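Local coordinates for protein alpha-ketoglutarate-dependent 2,4-dichlorophenoxyacetate dioxygenase (Bradyrhizobium diazoefficiens, PDB 5BKE) that probably catalyses the 2-oxoglutarate-dependent oxidative breakdown of aryloxyalkanoate herbicides such as 2,4-dichlorophenoxyacetate at a non-haem metal centre, at residues Ile50-Gln55 against Leu81-Asn86; Leu109-Trp114 against Tyr173-Leu178; Ser128-Arg133 against Arg275-Ala280; Cys167-Met172 against Tyr211-Ala216. All blocks are in the same frame, centred on the assembly; numbering follows the deposited sequence.

Contact 1: Ile50-Gln55 against Leu81-Asn86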
loop_
_atom_site.group_PDB
_atom_site.type_symbol
_atom_site.label_atom_id
_atom_site.label_comp_id
_atom_site.label_asym_id
_atom_site.label_seq_id
_atom_site.Cartn_x
_atom_site.Cartn_y
_atom_site.Cartn_z
ATOM N N ILE C 50 -39.275 10.261 34.946
ATOM C CA ILE C 50 -38.466 10.739 36.070
ATOM C C ILE C 50 -39.012 12.058 36.639
ATOM O O ILE C 50 -39.686 12.813 35.930
ATOM C CB ILE C 50 -36.977 10.878 35.659
ATOM C CG1 ILE C 50 -36.846 11.768 34.400
ATOM C CG2 ILE C 50 -36.344 9.490 35.484
ATOM C CD1 ILE C 50 -35.429 12.040 33.946
ATOM N N THR C 51 -38.741 12.302 37.919
ATOM C CA THR C 51 -38.994 13.603 38.555
ATOM C C THR C 51 -37.825 14.555 38.263
ATOM O O THR C 51 -36.756 14.118 37.842
ATOM C CB THR C 51 -39.157 13.474 40.084
ATOM O OG1 THR C 51 -37.937 12.984 40.650
ATOM C CG2 THR C 51 -40.306 12.526 40.454
ATOM N N ASP C 52 -38.033 15.846 38.489
ATOM C CA ASP C 52 -36.975 16.848 38.368
ATOM C C ASP C 52 -35.761 16.501 39.221
ATOM O O ASP C 52 -34.628 16.575 38.749
ATOM C CB ASP C 52 -37.504 18.232 38.761
ATOM C CG ASP C 52 -38.398 18.846 37.700
ATOM O OD1 ASP C 52 -38.795 18.143 36.734
ATOM O OD2 ASP C 52 -38.710 20.045 37.829
ATOM N N GLU C 53 -36.008 16.088 40.458
ATOM C CA GLU C 53 -34.947 15.667 41.367
ATOM C C GLU C 53 -34.189 14.419 40.892
ATOM O O GLU C 53 -32.953 14.376 40.981
ATOM C CB GLU C 53 -35.487 15.483 42.787
ATOM C CG GLU C 53 -35.862 16.808 43.454
ATOM C CD GLU C 53 -36.362 16.674 44.891
ATOM O OE1 GLU C 53 -36.903 15.606 45.271
ATOM O OE2 GLU C 53 -36.217 17.659 45.653
ATOM N N GLN C 54 -34.917 13.418 40.390
ATOM C CA GLN C 54 -34.288 12.187 39.892
ATOM C C GLN C 54 -33.396 12.491 38.676
ATOM O O GLN C 54 -32.295 11.945 38.561
ATOM C CB GLN C 54 -35.332 11.110 39.573
ATOM C CG GLN C 54 -35.919 10.409 40.794
ATOM C CD GLN C 54 -37.256 9.718 40.508
ATOM O OE1 GLN C 54 -37.864 9.910 39.451
ATOM N NE2 GLN C 54 -37.720 8.920 41.459
ATOM N N GLN C 55 -33.872 13.388 37.812
ATOM C CA GLN C 55 -33.144 13.839 36.627
ATOM C C GLN C 55 -31.832 14.535 36.980
ATOM O O GLN C 55 -30.797 14.261 36.358
ATOM C CB GLN C 55 -34.030 14.765 35.782
ATOM C CG GLN C 55 -33.436 15.215 34.451
ATOM C CD GLN C 55 -34.385 16.088 33.652
ATOM O OE1 GLN C 55 -35.603 16.032 33.838
ATOM N NE2 GLN C 55 -33.836 16.896 32.745
ATOM N N LEU C 81 -40.740 26.385 37.368
ATOM C CA LEU C 81 -40.181 25.213 38.066
ATOM C C LEU C 81 -39.542 25.552 39.417
ATOM O O LEU C 81 -38.867 26.575 39.553
ATOM C CB LEU C 81 -39.181 24.451 37.174
ATOM C CG LEU C 81 -39.549 23.950 35.763
ATOM C CD1 LEU C 81 -38.320 23.346 35.089
ATOM C CD2 LEU C 81 -40.707 22.956 35.751
ATOM N N GLN C 82 -39.754 24.667 40.392
ATOM C CA GLN C 82 -39.256 24.815 41.771
ATOM C C GLN C 82 -37.824 24.283 41.964
ATOM O O GLN C 82 -37.084 24.778 42.821
ATOM C CB GLN C 82 -40.194 24.097 42.761
ATOM C CG GLN C 82 -41.691 24.291 42.518
ATOM C CD GLN C 82 -42.220 25.608 43.055
ATOM O OE1 GLN C 82 -42.486 25.744 44.251
ATOM N NE2 GLN C 82 -42.391 26.583 42.169
ATOM N N SER C 83 -37.454 23.282 41.163
ATOM C CA SER C 83 -36.193 22.540 41.298
ATOM C C SER C 83 -34.974 23.244 40.668
ATOM O O SER C 83 -35.040 24.424 40.321
ATOM C CB SER C 83 -36.376 21.172 40.650
ATOM O OG SER C 83 -36.630 21.336 39.262
ATOM N N GLY C 84 -33.874 22.504 40.518
ATOM C CA GLY C 84 -32.678 22.979 39.805
ATOM C C GLY C 84 -32.777 23.165 38.288
ATOM O O GLY C 84 -32.049 23.982 37.711
ATOM N N LEU C 85 -33.694 22.431 37.654
ATOM C CA LEU C 85 -33.790 22.342 36.188
ATOM C C LEU C 85 -34.086 23.642 35.441
ATOM O O LEU C 85 -34.839 24.499 35.922
ATOM C CB LEU C 85 -34.810 21.273 35.772
ATOM C CG LEU C 85 -34.724 19.851 36.343
ATOM C CD1 LEU C 85 -35.635 18.956 35.533
ATOM C CD2 LEU C 85 -33.319 19.275 36.359
ATOM N N ASN C 86 -33.480 23.771 34.262
ATOM C CA ASN C 86 -33.796 24.853 33.332
ATOM C C ASN C 86 -35.102 24.528 32.624
ATOM O O ASN C 86 -35.311 23.410 32.121
ATOM C CB ASN C 86 -32.681 25.063 32.299
ATOM C CG ASN C 86 -31.305 25.000 32.915
ATOM O OD1 ASN C 86 -30.614 23.981 32.806
ATOM N ND2 ASN C 86 -30.913 26.071 33.608
#
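Two flat groups, the D52 carboxylate and the Q55 amide, each turn a face to the same methyl of L85. CD1 of L85 stands 3.5 Å from D52 CG, over the face of the carboxylate, and 3.7 Å from Q55 CD, over the face of the amide. The other branch of L85 reaches the backbone, with CD2 3.8 Å from D52 O. S83 OG donates to D52 OD2 at 2.8 Å, meeting that oxygen on its anti side and 27° out of the carboxylate plane. S83 OG sits between its own backbone N and carbonyl carbon (chi1 63°), which brings it up to the acid. Q55 CG is anti to the backbone N (chi1 -175°) and the chain beyond is extended, carrying the amide past the leucine into buried ground. There OE1 accepts from R133 and NE2 donates to the carbonyl of R278, while D52 OD1 forms salt bridges with both arginines. With two arginines on OD1 and a hydroxyl on OD2, the acid is probably charged. Just ahead of D52, T51 N donates to Q54 OE1 at 3.0 Å and Q54 N to T51 OG1 at 3.1 Å. This reciprocal pair is a capping box, here opening helix 52-59 where it packs against the loop that leads into strand 86-87.

Contact 2: Leu109-Trp114 against Tyr173-Leu178. With OGA (N-oxalylglycine), chain O.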
loop_
_atom_site.group_PDB
_atom_site.type_symbol
_atom_site.label_atom_id
_atom_site.label_comp_id
_atom_site.label_asym_id
_atom_site.label_seq_id
_atom_site.Cartn_x
_atom_site.Cartn_y
_atom_site.Cartn_z
ATOM N N LEU C 109 -37.413 31.441 21.229
ATOM C CA LEU C 109 -37.301 31.117 19.811
ATOM C C LEU C 109 -35.840 31.006 19.362
ATOM O O LEU C 109 -35.553 30.387 18.337
ATOM C CB LEU C 109 -38.078 32.127 18.956
ATOM C CG LEU C 109 -39.614 32.020 18.982
ATOM C CD1 LEU C 109 -40.244 33.148 18.179
ATOM C CD2 LEU C 109 -40.111 30.658 18.485
ATOM N N GLY C 110 -34.936 31.589 20.154
ATOM C CA GLY C 110 -33.495 31.389 20.034
ATOM C C GLY C 110 -33.062 29.932 19.949
ATOM O O GLY C 110 -32.112 29.612 19.240
ATOM N N ASN C 111 -33.772 29.053 20.654
ATOM C CA ASN C 111 -33.481 27.616 20.637
ATOM C C ASN C 111 -33.666 26.974 19.252
ATOM O O ASN C 111 -33.166 25.877 19.014
ATOM C CB ASN C 111 -34.270 26.863 21.725
ATOM C CG ASN C 111 -33.647 27.000 23.114
ATOM O OD1 ASN C 111 -32.590 27.616 23.286
ATOM N ND2 ASN C 111 -34.300 26.415 24.113
ATOM N N CYS C 112 -34.352 27.675 18.343
ATOM C CA CYS C 112 -34.579 27.179 16.995
ATOM C C CYS C 112 -33.358 27.305 16.121
ATOM O O CYS C 112 -33.303 26.705 15.049
ATOM C CB CYS C 112 -35.781 27.868 16.342
ATOM S SG CYS C 112 -37.349 27.456 17.133
ATOM N N LEU C 113 -32.391 28.098 16.575
ATOM C CA LEU C 113 -31.100 28.228 15.896
ATOM C C LEU C 113 -30.103 27.177 16.388
ATOM O O LEU C 113 -30.164 26.751 17.547
ATOM C CB LEU C 113 -30.544 29.642 16.074
ATOM C CG LEU C 113 -31.427 30.832 15.682
ATOM C CD1 LEU C 113 -30.828 32.131 16.206
ATOM C CD2 LEU C 113 -31.633 30.905 14.172
ATOM N N TRP C 114 -29.208 26.748 15.492
ATOM C CA TRP C 114 -28.116 25.817 15.826
ATOM C C TRP C 114 -27.210 26.454 16.870
ATOM O O TRP C 114 -26.675 27.541 16.656
ATOM C CB TRP C 114 -27.282 25.474 14.592
ATOM C CG TRP C 114 -27.914 24.504 13.622
ATOM C CD1 TRP C 114 -28.429 24.797 12.392
ATOM C CD2 TRP C 114 -28.081 23.093 13.801
ATOM N NE1 TRP C 114 -28.910 23.651 11.789
ATOM C CE2 TRP C 114 -28.701 22.591 12.626
ATOM C CE3 TRP C 114 -27.756 22.194 14.836
ATOM C CZ2 TRP C 114 -29.013 21.234 12.458
ATOM C CZ3 TRP C 114 -28.064 20.849 14.672
ATOM C CH2 TRP C 114 -28.687 20.381 13.483
ATOM N N TYR C 173 -26.080 38.227 20.342
ATOM C CA TYR C 173 -25.833 37.883 18.930
ATOM C C TYR C 173 -26.884 36.919 18.365
ATOM O O TYR C 173 -27.409 37.145 17.267
ATOM C CB TYR C 173 -24.434 37.310 18.726
ATOM C CG TYR C 173 -23.289 38.304 18.769
ATOM C CD1 TYR C 173 -23.290 39.451 17.962
ATOM C CD2 TYR C 173 -22.166 38.069 19.584
ATOM C CE1 TYR C 173 -22.227 40.348 17.987
ATOM C CE2 TYR C 173 -21.097 38.961 19.617
ATOM C CZ TYR C 173 -21.129 40.097 18.815
ATOM O OH TYR C 173 -20.074 40.988 18.837
ATOM N N SER C 174 -27.187 35.865 19.121
ATOM C CA SER C 174 -28.185 34.880 18.717
ATOM C C SER C 174 -29.596 35.463 18.657
ATOM O O SER C 174 -30.322 35.214 17.690
ATOM C CB SER C 174 -28.150 33.654 19.620
ATOM O OG SER C 174 -28.339 34.009 20.973
ATOM N N ARG C 175 -29.970 36.235 19.680
ATOM C CA ARG C 175 -31.280 36.885 19.717
ATOM C C ARG C 175 -31.330 38.034 18.725
ATOM O O ARG C 175 -32.364 38.281 18.122
ATOM C CB ARG C 175 -31.664 37.349 21.130
ATOM C CG ARG C 175 -31.689 36.260 22.193
ATOM C CD ARG C 175 -32.460 35.020 21.766
ATOM N NE ARG C 175 -32.407 33.917 22.738
ATOM C CZ ARG C 175 -31.602 32.855 22.663
ATOM N NH1 ARG C 175 -31.678 31.914 23.595
ATOM N NH2 ARG C 175 -30.726 32.715 21.672
ATOM N N GLY C 176 -30.189 38.692 18.525
ATOM C CA GLY C 176 -30.040 39.736 17.507
ATOM C C GLY C 176 -30.294 39.328 16.068
ATOM O O GLY C 176 -30.834 40.119 15.286
ATOM N N SER C 177 -29.905 38.108 15.697
ATOM C CA SER C 177 -30.175 37.616 14.334
ATOM C C SER C 177 -31.660 37.301 14.109
ATOM O O SER C 177 -32.113 37.204 12.964
ATOM C CB SER C 177 -29.281 36.420 13.973
ATOM O OG SER C 177 -29.449 35.362 14.887
ATOM N N LEU C 178 -32.407 37.150 15.203
ATOM C CA LEU C 178 -33.850 36.956 15.141
ATOM C C LEU C 178 -34.634 38.268 15.228
ATOM O O LEU C 178 -35.856 38.246 15.173
ATOM C CB LEU C 178 -34.313 35.963 16.220
ATOM C CG LEU C 178 -33.925 34.477 16.067
ATOM C CD1 LEU C 178 -34.559 33.638 17.162
ATOM C CD2 LEU C 178 -34.284 33.903 14.701
HETATM C C1 OGA O . -31.983 22.986 25.293
HETATM C C2 OGA O . -32.540 23.085 23.962
HETATM C C4 OGA O . -34.354 22.383 22.457
HETATM C C5 OGA O . -35.679 21.702 22.668
HETATM O O1 OGA O . -30.793 23.355 25.447
HETATM O O2 OGA O . -32.691 22.503 26.205
HETATM O "O2'" OGA O . -32.013 23.860 23.169
HETATM O O3 OGA O . -36.448 22.206 23.519
HETATM N N1 OGA O . -33.567 22.295 23.677
HETATM O O4 OGA O . -35.942 20.673 22.005
HETATM O O HOH W 1 -29.667 30.253 20.203
#
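G110 and R175 are where the backbones come nearest, their CA atoms 5.9 Å apart: a 3-10 turn, 109-112, lies against the last part of helix 171-176. C112 N and L113 N bond back to the carbonyls of L109 and G110. With no side chain on G110, the R175 guanidinium can lie almost directly on the backbone. Its NH2 is 3.5 Å from G110 CA, which sits over one face of the group, offset toward the rim. R175 gets there by bending at chi2 (-49°), which folds CD back; F107 adds a cation-pi contact. A water ties the same two residues together, donating to G110 O at 2.7 Å and accepting from R175 NH2 at 3.1 Å. Beside this, L113 and L178 meet tip to tip, L113 CD1 3.9 Å from L178 CG. The same methyl of L113 touches S174 O at 3.5 Å, while L178 CD1 rests on L109 O at 3.6 Å. L229 of the second subunit packs on L178, and R232 of that subunit on L113. From the far side of the turn, N111 presents its amide to N-oxalylglycine, CG 3.5 Å from O2'. The segments are thus joined by apolar packing and one bridging water, which gives the G110 carbonyl a second donor beside L113 N and, with G110 CA on the guanidinium face, probably limits how R175 can turn.

Contact 3: Ser128-Arg133 against Arg275-Ala280. With OGA (N-oxalylglycine), chain O.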
loop_
_atom_site.group_PDB
_atom_site.type_symbol
_atom_site.label_atom_id
_atom_site.label_comp_id
_atom_site.label_asym_id
_atom_site.label_seq_id
_atom_site.Cartn_x
_atom_site.Cartn_y
_atom_site.Cartn_z
ATOM N N SER C 128 -25.756 18.549 28.749
ATOM C CA SER C 128 -27.152 18.932 28.921
ATOM C C SER C 128 -28.053 17.704 28.836
ATOM O O SER C 128 -27.854 16.834 27.975
ATOM C CB SER C 128 -27.569 19.924 27.852
ATOM O OG SER C 128 -26.806 21.114 27.908
ATOM N N LEU C 129 -29.051 17.644 29.714
ATOM C CA LEU C 129 -29.930 16.468 29.821
ATOM C C LEU C 129 -31.397 16.878 29.708
ATOM O O LEU C 129 -31.927 17.525 30.612
ATOM C CB LEU C 129 -29.686 15.732 31.142
ATOM C CG LEU C 129 -28.302 15.146 31.424
ATOM C CD1 LEU C 129 -27.277 16.166 31.909
ATOM C CD2 LEU C 129 -28.459 14.036 32.443
ATOM N N LEU C 130 -32.049 16.481 28.612
ATOM C CA LEU C 130 -33.410 16.926 28.308
ATOM C C LEU C 130 -34.475 15.834 28.440
ATOM O O LEU C 130 -34.406 14.784 27.783
ATOM C CB LEU C 130 -33.461 17.568 26.918
ATOM C CG LEU C 130 -34.684 18.412 26.553
ATOM C CD1 LEU C 130 -34.778 19.635 27.450
ATOM C CD2 LEU C 130 -34.620 18.837 25.096
ATOM N N SER C 131 -35.462 16.112 29.292
ATOM C CA SER C 131 -36.555 15.192 29.586
ATOM C C SER C 131 -37.868 15.707 28.994
ATOM O O SER C 131 -38.201 16.887 29.134
ATOM C CB SER C 131 -36.657 14.999 31.095
ATOM O OG SER C 131 -37.815 14.293 31.473
ATOM N N ALA C 132 -38.582 14.817 28.298
ATOM C CA ALA C 132 -39.867 15.140 27.656
ATOM C C ALA C 132 -41.038 14.811 28.589
ATOM O O ALA C 132 -41.362 13.639 28.814
ATOM C CB ALA C 132 -40.004 14.395 26.332
ATOM N N ARG C 133 -41.661 15.851 29.136
ATOM C CA ARG C 133 -42.721 15.675 30.134
ATOM C C ARG C 133 -44.104 15.754 29.507
ATOM O O ARG C 133 -44.985 14.967 29.859
ATOM C CB ARG C 133 -42.566 16.673 31.287
ATOM C CG ARG C 133 -41.196 16.654 31.955
ATOM C CD ARG C 133 -40.854 15.312 32.594
ATOM N NE ARG C 133 -39.591 15.392 33.325
ATOM C CZ ARG C 133 -39.469 15.818 34.584
ATOM N NH1 ARG C 133 -38.267 15.866 35.147
ATOM N NH2 ARG C 133 -40.541 16.207 35.278
ATOM N N ARG C 275 -45.778 22.231 25.471
ATOM C CA ARG C 275 -44.534 21.524 25.226
ATOM C C ARG C 275 -43.721 21.644 26.497
ATOM O O ARG C 275 -43.072 22.654 26.710
ATOM C CB ARG C 275 -43.783 22.137 24.034
ATOM C CG ARG C 275 -42.576 21.319 23.600
ATOM C CD ARG C 275 -41.981 21.824 22.306
ATOM N NE ARG C 275 -40.970 20.896 21.789
ATOM C CZ ARG C 275 -39.656 20.998 22.004
ATOM N NH1 ARG C 275 -39.153 22.000 22.736
ATOM N NH2 ARG C 275 -38.840 20.089 21.485
ATOM N N ASP C 276 -43.792 20.628 27.351
ATOM C CA ASP C 276 -43.105 20.647 28.638
ATOM C C ASP C 276 -41.791 19.858 28.558
ATOM O O ASP C 276 -41.769 18.621 28.677
ATOM C CB ASP C 276 -44.020 20.152 29.767
ATOM C CG ASP C 276 -43.454 20.422 31.158
ATOM O OD1 ASP C 276 -42.287 20.858 31.288
ATOM O OD2 ASP C 276 -44.186 20.184 32.144
ATOM N N MET C 277 -40.711 20.611 28.341
ATOM C CA MET C 277 -39.359 20.077 28.201
ATOM C C MET C 277 -38.485 20.707 29.284
ATOM O O MET C 277 -38.470 21.939 29.446
ATOM C CB MET C 277 -38.784 20.380 26.802
ATOM C CG MET C 277 -39.666 19.992 25.618
ATOM S SD MET C 277 -39.979 18.214 25.455
ATOM C CE MET C 277 -38.382 17.645 24.862
ATOM N N ARG C 278 -37.776 19.858 30.024
ATOM C CA ARG C 278 -36.990 20.272 31.194
ATOM C C ARG C 278 -35.552 19.750 31.100
ATOM O O ARG C 278 -35.331 18.579 30.796
ATOM C CB ARG C 278 -37.655 19.783 32.481
ATOM C CG ARG C 278 -39.148 20.071 32.558
ATOM C CD ARG C 278 -39.740 19.688 33.896
ATOM N NE ARG C 278 -41.183 19.887 33.888
ATOM C CZ ARG C 278 -42.010 19.606 34.896
ATOM N NH1 ARG C 278 -41.561 19.096 36.043
ATOM N NH2 ARG C 278 -43.309 19.837 34.747
ATOM N N ARG C 279 -34.594 20.633 31.373
ATOM C CA ARG C 279 -33.159 20.374 31.181
ATOM C C ARG C 279 -32.369 20.416 32.497
ATOM O O ARG C 279 -32.566 21.313 33.307
ATOM C CB ARG C 279 -32.570 21.394 30.181
ATOM C CG ARG C 279 -31.169 21.067 29.667
ATOM C CD ARG C 279 -30.645 22.130 28.712
ATOM N NE ARG C 279 -29.894 23.167 29.413
ATOM C CZ ARG C 279 -29.549 24.357 28.914
ATOM N NH1 ARG C 279 -29.885 24.723 27.681
ATOM N NH2 ARG C 279 -28.854 25.202 29.668
ATOM N N ALA C 280 -31.496 19.437 32.710
ATOM C CA ALA C 280 -30.435 19.563 33.713
ATOM C C ALA C 280 -29.133 19.896 32.987
ATOM O O ALA C 280 -28.854 19.351 31.903
ATOM C CB ALA C 280 -30.290 18.291 34.529
HETATM C C1 OGA O . -31.983 22.986 25.293
HETATM C C2 OGA O . -32.540 23.085 23.962
HETATM C C4 OGA O . -34.354 22.383 22.457
HETATM C C5 OGA O . -35.679 21.702 22.668
HETATM O O1 OGA O . -30.793 23.355 25.447
HETATM O O2 OGA O . -32.691 22.503 26.205
HETATM O "O2'" OGA O . -32.013 23.860 23.169
HETATM O O3 OGA O . -36.448 22.206 23.519
HETATM N N1 OGA O . -33.567 22.295 23.677
HETATM O O4 OGA O . -35.942 20.673 22.005
#
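L129 to A132 pair antiparallel with A280 to M277, and this stretch is tightly knit. L129 and A280 exchange two backbone hydrogen bonds, as do S131 and R278, with S131 N to R278 O at 2.9 Å, and R133 N donates to D276 O. On the face carrying L130, M277 curls over its neighbours, bent at chi2 and chi3, and its CE meets L130 CD2 at 4.0 Å and A132 CB at 3.9 Å. On the partly exposed side R133 and R278 meet through long side chains instead. These cross at about a right angle, with R278 CD over one face of the R133 guanidinium. Their tips bring like charges close, R133 NH2 and R278 NH1 being 3.2 Å apart, a repulsion that D52 and D276 probably offset. D276 takes R278 side-on, OD2 accepting from NH2 at 2.8 Å and OD1 from NE; R133 NE gives its hydrogen to S131 OG. Back on the L130 face, R275 clasps one carboxylate of N-oxalylglycine, NH1 to O3 at 2.8 Å and NH2 to O4. R279 NH1 holds the oxalyl oxygen O1 at 2.8 Å. Paired strands lining a 2-oxoglutarate-type pocket belong to the double-stranded beta-helix core of TauD/TfdA dioxygenases.

Contact 4: Cys167-Met172 against Tyr211-Ala216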
loop_
_atom_site.group_PDB
_atom_site.type_symbol
_atom_site.label_atom_id
_atom_site.label_comp_id
_atom_site.label_asym_id
_atom_site.label_seq_id
_atom_site.Cartn_x
_atom_site.Cartn_y
_atom_site.Cartn_z
ATOM N N CYS C 167 -13.783 33.339 18.546
ATOM C CA CYS C 167 -15.127 33.919 18.377
ATOM C C CYS C 167 -15.609 34.626 19.646
ATOM O O CYS C 167 -15.281 34.212 20.756
ATOM C CB CYS C 167 -16.139 32.835 17.989
ATOM S SG CYS C 167 -15.758 31.880 16.498
ATOM N N GLU C 168 -16.400 35.681 19.461
ATOM C CA GLU C 168 -17.102 36.358 20.552
ATOM C C GLU C 168 -18.536 35.839 20.647
ATOM O O GLU C 168 -19.316 35.972 19.701
ATOM C CB GLU C 168 -17.086 37.880 20.355
ATOM C CG GLU C 168 -15.684 38.467 20.351
ATOM C CD GLU C 168 -15.620 39.985 20.488
ATOM O OE1 GLU C 168 -16.633 40.629 20.866
ATOM O OE2 GLU C 168 -14.521 40.531 20.228
ATOM N N HIS C 169 -18.861 35.226 21.782
ATOM C CA HIS C 169 -20.184 34.653 22.006
ATOM C C HIS C 169 -20.996 35.519 22.974
ATOM O O HIS C 169 -20.500 35.909 24.040
ATOM C CB HIS C 169 -20.089 33.264 22.619
ATOM C CG HIS C 169 -19.519 32.212 21.719
ATOM N ND1 HIS C 169 -20.237 31.097 21.340
ATOM C CD2 HIS C 169 -18.285 32.067 21.175
ATOM C CE1 HIS C 169 -19.475 30.319 20.592
ATOM N NE2 HIS C 169 -18.282 30.881 20.484
ATOM N N SER C 170 -22.248 35.783 22.602
ATOM C CA SER C 170 -23.204 36.494 23.440
ATOM C C SER C 170 -24.633 36.107 23.069
ATOM O O SER C 170 -24.948 35.941 21.879
ATOM C CB SER C 170 -23.038 38.005 23.267
ATOM O OG SER C 170 -24.041 38.712 23.972
ATOM N N LEU C 171 -25.498 36.009 24.083
ATOM C CA LEU C 171 -26.950 35.891 23.864
ATOM C C LEU C 171 -27.519 37.019 23.005
ATOM O O LEU C 171 -28.512 36.823 22.302
ATOM C CB LEU C 171 -27.716 35.784 25.183
ATOM C CG LEU C 171 -27.743 34.391 25.819
ATOM C CD1 LEU C 171 -28.010 34.461 27.315
ATOM C CD2 LEU C 171 -28.744 33.467 25.133
ATOM N N MET C 172 -26.866 38.179 23.030
ATOM C CA MET C 172 -27.260 39.320 22.196
ATOM C C MET C 172 -27.049 39.077 20.693
ATOM O O MET C 172 -27.751 39.665 19.864
ATOM C CB MET C 172 -26.530 40.593 22.637
ATOM C CG MET C 172 -26.795 41.024 24.078
ATOM S SD MET C 172 -26.172 42.682 24.482
ATOM C CE MET C 172 -24.407 42.412 24.658
ATOM N N TYR C 211 -16.239 24.629 17.102
ATOM C CA TYR C 211 -17.024 25.188 18.193
ATOM C C TYR C 211 -17.943 26.236 17.608
ATOM O O TYR C 211 -17.675 27.444 17.654
ATOM C CB TYR C 211 -16.139 25.750 19.314
ATOM C CG TYR C 211 -16.885 26.066 20.610
ATOM C CD1 TYR C 211 -18.268 25.819 20.747
ATOM C CD2 TYR C 211 -16.202 26.595 21.705
ATOM C CE1 TYR C 211 -18.938 26.105 21.925
ATOM C CE2 TYR C 211 -16.861 26.878 22.891
ATOM C CZ TYR C 211 -18.224 26.628 23.000
ATOM O OH TYR C 211 -18.858 26.895 24.192
ATOM N N LEU C 212 -19.028 25.737 17.035
ATOM C CA LEU C 212 -19.995 26.582 16.370
ATOM C C LEU C 212 -21.198 26.797 17.277
ATOM O O LEU C 212 -21.485 25.965 18.150
ATOM C CB LEU C 212 -20.397 25.965 15.029
ATOM C CG LEU C 212 -19.271 25.721 14.022
ATOM C CD1 LEU C 212 -19.837 25.067 12.769
ATOM C CD2 LEU C 212 -18.527 27.008 13.668
ATOM N N SER C 213 -21.882 27.923 17.067
ATOM C CA SER C 213 -22.999 28.352 17.918
ATOM C C SER C 213 -23.627 29.635 17.403
ATOM O O SER C 213 -22.920 30.547 16.935
ATOM C CB SER C 213 -22.536 28.556 19.373
ATOM O OG SER C 213 -23.641 28.710 20.249
ATOM N N SER C 214 -24.956 29.701 17.501
ATOM C CA SER C 214 -25.717 30.929 17.197
ATOM C C SER C 214 -25.246 32.152 18.011
ATOM O O SER C 214 -25.369 33.286 17.556
ATOM C CB SER C 214 -27.209 30.701 17.435
ATOM O OG SER C 214 -27.447 30.400 18.802
ATOM N N HIS C 215 -24.707 31.909 19.200
ATOM C CA HIS C 215 -24.200 32.984 20.067
ATOM C C HIS C 215 -22.937 33.674 19.520
ATOM O O HIS C 215 -22.688 34.833 19.831
ATOM C CB HIS C 215 -23.988 32.481 21.495
ATOM C CG HIS C 215 -25.162 31.731 22.053
ATOM N ND1 HIS C 215 -26.448 32.237 22.043
ATOM C CD2 HIS C 215 -25.242 30.519 22.653
ATOM C CE1 HIS C 215 -27.267 31.363 22.604
ATOM N NE2 HIS C 215 -26.561 30.314 22.984
ATOM N N ALA C 216 -22.173 32.968 18.682
ATOM C CA ALA C 216 -20.983 33.526 18.033
ATOM C C ALA C 216 -21.361 34.500 16.911
ATOM O O ALA C 216 -21.915 34.103 15.866
ATOM C CB ALA C 216 -20.068 32.420 17.525
HETATM O O HOH W 2 -16.197 29.316 19.131
#
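C167 touches A216 CB to CB at 4.0 Å, at the start of a short antiparallel pairing where strand 166-169 meets strand 216-219 at the edge of a four-stranded sheet. A type I turn from S213 to A216 leads into the second strand. E168 contributes its backbone, its carbonyl receiving a CA-H...O contact from A216. H169, the non-hydrogen-bonded partner of A216, holds the middle. A216 CB stands over the centre of its imidazole, 3.8 Å from the centroid, a CH-pi contact. S213 CB comes up near the ring plane at the edge, 3.7 Å from H169 CE1, and the Y211 ring lies oblique, its plane turned 39°. Both ring nitrogens have partners: ND1 pairs with S119, and NE2 with a water 2.9 Å away that donates to Y211 O. S170 then links the backbones, its N donating to H215 O at 3.0 Å from well above the carbonyl plane. S170 is the N-cap of helix 171-176, its OG, anti to the backbone N (chi1 174°), accepting from M172 N and also pairing with the carbonyl of F191. S213 OG is hydrogen-bonded to S119 OG and to S116 N, so the turn lies close to the manganese ligand H115. H215, held through ND1 by S174, runs side by side with L171 and points the same way, CE1 of the histidine 3.6 Å from L171 CD2.

How the contacts relate
From the N terminus, contact 1 closes first, bringing the loop 81-86 back to the start of helix 52-59 before any other contact opens. Contact 2 opens at 109-114, contact 3 at strand 127-132 and contact 4 at 167-172. Contact 2 closes at 173-178, so it crosses contact 3 and contact 4 alike. Contact 4 then closes at 211-216, within the long loop that contact 3 seals at strand 276-281. Contacts 1 and 3 touch through the D52-R133 salt bridge, tying the helix to the main sheet. On the opposite side of the chain's centre from contact 1, contact 4 shares helix 171-176 with contact 2. Contacts 2 and 3 both reach N-oxalylglycine.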